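Local coordinates for ALDH21) (Physcomitrella patens subsp. patens, PDB 5MZ5), which catalyses the NADP(+)-dependent oxidation of succinic semialdehyde, as an aldehyde dehydrogenase with a Rossmann fold for its dinucleotide cofactor, at the interface of chains A and B. Coordinates in Å, arbitrary orientation; residue numbers count along the deposited sequence, not the author numbering. Chains: chain A/B, ALDH21).

The interface of chains A and B. Residues chain A 466-468, 470, 474, 476, 479; chain B 170, 508-510.
B:Val508 and B:Met509, near the end of strand 502-510, pair in parallel with A:Ile467 and A:Leu468 of strand 465-468, so a beta-sheet runs on across the subunit boundary, the family's way of joining two chains into a dimer, two of which could make the tetramer of the deposited assembly. B:Val508 uses both its backbone groups: its N donates to A:Val466 O (2.9 Å) and its O accepts from A:Leu468 N (2.8 Å). Two residues on, B:Arg510 N donates to A:Leu468 O (3.1 Å). Beside the strands, B:Val508 sends CG1 to A:Leu474 CD2 (3.8 Å), while its CB and CG2 lie against A:Ile467 CD1. A:Gln479 crosses B:Val508 at about a right angle; its amide oxygen OE1 touches CG2 and also takes the N-H of A:Val476 from above the carbonyl plane. The side chain of B:Arg510 starts with CB near A:Leu468 O (3.6 Å). Beyond CG it folds round (chi3 49°), which brings the guanidinium to A:Asp470. NE makes a weak hydrogen bond to OD2 of that carboxylate; NH2 forms the salt bridge to the same oxygen (2.8 Å), the two planes turned 56° apart. NH2 also lies 3.8 Å from A:Leu474 CD1. A leucine in place of B:Arg510 would probably leave the A:Asp470 carboxylate without its charged mate across the interface. B:Leu170 meets A:Leu474 tip to tip, and its CD2 sits 3.6 Å above the centre of the guanidinium plane of B:Arg510.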
loop_
_atom_site.group_PDB
_atom_site.type_symbol
_atom_site.label_atom_id
_atom_site.label_comp_id
_atom_site.label_asym_id
_atom_site.label_seq_id
_atom_site.Cartn_x
_atom_site.Cartn_y
_atom_site.Cartn_z
ATOM N N VAL A 466 -5.574 -17.995 11.834
ATOM C CA VAL A 466 -5.726 -18.293 13.252
ATOM C C VAL A 466 -6.969 -17.540 13.722
ATOM O O VAL A 466 -7.032 -16.316 13.622
ATOM C CB VAL A 466 -4.460 -17.949 14.105
ATOM C CG1 VAL A 466 -4.695 -18.217 15.601
ATOM C CG2 VAL A 466 -3.238 -18.717 13.620
ATOM N N ILE A 467 -7.954 -18.276 14.226
ATOM C CA ILE A 467 -9.177 -17.668 14.733
ATOM C C ILE A 467 -9.058 -17.464 16.224
ATOM O O ILE A 467 -8.896 -18.428 16.970
ATOM C CB ILE A 467 -10.466 -18.418 14.314
ATOM C CG1 ILE A 467 -10.401 -18.878 12.831
ATOM C CG2 ILE A 467 -11.691 -17.540 14.594
ATOM C CD1 ILE A 467 -10.180 -17.790 11.681
ATOM N N LEU A 468 -9.130 -16.180 16.641
ATOM C CA LEU A 468 -9.019 -15.762 18.020
ATOM C C LEU A 468 -10.400 -15.511 18.636
ATOM O O LEU A 468 -11.143 -14.630 18.189
ATOM C CB LEU A 468 -8.095 -14.518 18.116
ATOM C CG LEU A 468 -7.805 -13.927 19.516
ATOM C CD1 LEU A 468 -7.309 -15.014 20.536
ATOM C CD2 LEU A 468 -6.795 -12.785 19.403
ATOM N N ASP A 470 -13.023 -17.610 18.720
ATOM C CA ASP A 470 -14.002 -18.285 17.883
ATOM C C ASP A 470 -13.303 -19.563 17.416
ATOM O O ASP A 470 -12.077 -19.694 17.558
ATOM C CB ASP A 470 -14.539 -17.418 16.713
ATOM C CG ASP A 470 -15.909 -17.838 16.173
ATOM O OD1 ASP A 470 -16.291 -19.019 16.349
ATOM O OD2 ASP A 470 -16.592 -16.992 15.573
ATOM N N LEU A 474 -14.551 -20.262 11.171
ATOM C CA LEU A 474 -14.853 -18.902 10.755
ATOM C C LEU A 474 -14.119 -18.467 9.487
ATOM O O LEU A 474 -12.903 -18.590 9.387
ATOM C CB LEU A 474 -14.610 -17.917 11.913
ATOM C CG LEU A 474 -14.945 -16.431 11.682
ATOM C CD1 LEU A 474 -16.439 -16.223 11.410
ATOM C CD2 LEU A 474 -14.516 -15.602 12.887
ATOM N N VAL A 476 -14.420 -15.002 6.709
ATOM C CA VAL A 476 -14.966 -13.761 6.172
ATOM C C VAL A 476 -14.575 -13.807 4.689
ATOM O O VAL A 476 -13.422 -14.090 4.361
ATOM C CB VAL A 476 -14.476 -12.476 6.895
ATOM C CG1 VAL A 476 -15.135 -11.228 6.295
ATOM C CG2 VAL A 476 -14.771 -12.559 8.390
ATOM N N GLN A 479 -11.288 -12.095 3.709
ATOM C CA GLN A 479 -10.030 -12.486 4.346
ATOM C C GLN A 479 -9.127 -13.321 3.412
ATOM O O GLN A 479 -9.668 -14.030 2.553
ATOM C CB GLN A 479 -10.321 -13.267 5.645
ATOM C CG GLN A 479 -10.384 -14.793 5.470
ATOM C CD GLN A 479 -10.751 -15.516 6.722
ATOM O OE1 GLN A 479 -11.689 -15.134 7.430
ATOM N NE2 GLN A 479 -10.025 -16.587 7.011
ATOM N N LEU B 170 -15.655 -8.271 13.988
ATOM C CA LEU B 170 -14.503 -8.958 13.414
ATOM C C LEU B 170 -13.479 -8.009 12.839
ATOM O O LEU B 170 -13.815 -7.018 12.175
ATOM C CB LEU B 170 -14.918 -10.014 12.372
ATOM C CG LEU B 170 -15.866 -11.157 12.861
ATOM C CD1 LEU B 170 -16.130 -12.153 11.773
ATOM C CD2 LEU B 170 -15.288 -11.908 14.081
ATOM N N VAL B 508 -7.758 -13.668 12.766
ATOM C CA VAL B 508 -9.130 -13.169 12.731
ATOM C C VAL B 508 -9.548 -13.034 14.186
ATOM O O VAL B 508 -9.564 -14.027 14.913
ATOM C CB VAL B 508 -10.114 -14.037 11.879
ATOM C CG1 VAL B 508 -11.525 -13.437 11.897
ATOM C CG2 VAL B 508 -9.620 -14.178 10.435
ATOM N N MET B 509 -9.848 -11.796 14.609
ATOM C CA MET B 509 -10.140 -11.454 15.992
ATOM C C MET B 509 -11.595 -11.117 16.240
ATOM O O MET B 509 -12.115 -10.144 15.698
ATOM C CB MET B 509 -9.224 -10.305 16.430
ATOM C CG MET B 509 -7.757 -10.505 16.020
ATOM S SD MET B 509 -6.824 -8.936 16.086
ATOM C CE MET B 509 -6.479 -8.877 17.792
ATOM N N ARG B 510 -12.245 -11.915 17.094
ATOM C CA ARG B 510 -13.648 -11.765 17.461
ATOM C C ARG B 510 -13.804 -11.002 18.778
ATOM O O ARG B 510 -13.408 -11.496 19.842
ATOM C CB ARG B 510 -14.350 -13.136 17.449
ATOM C CG ARG B 510 -15.533 -13.311 18.401
ATOM C CD ARG B 510 -16.886 -13.302 17.749
ATOM N NE ARG B 510 -17.000 -14.195 16.592
ATOM C CZ ARG B 510 -17.841 -13.961 15.592
ATOM N NH1 ARG B 510 -18.621 -12.892 15.611
ATOM N NH2 ARG B 510 -17.892 -14.780 14.558
#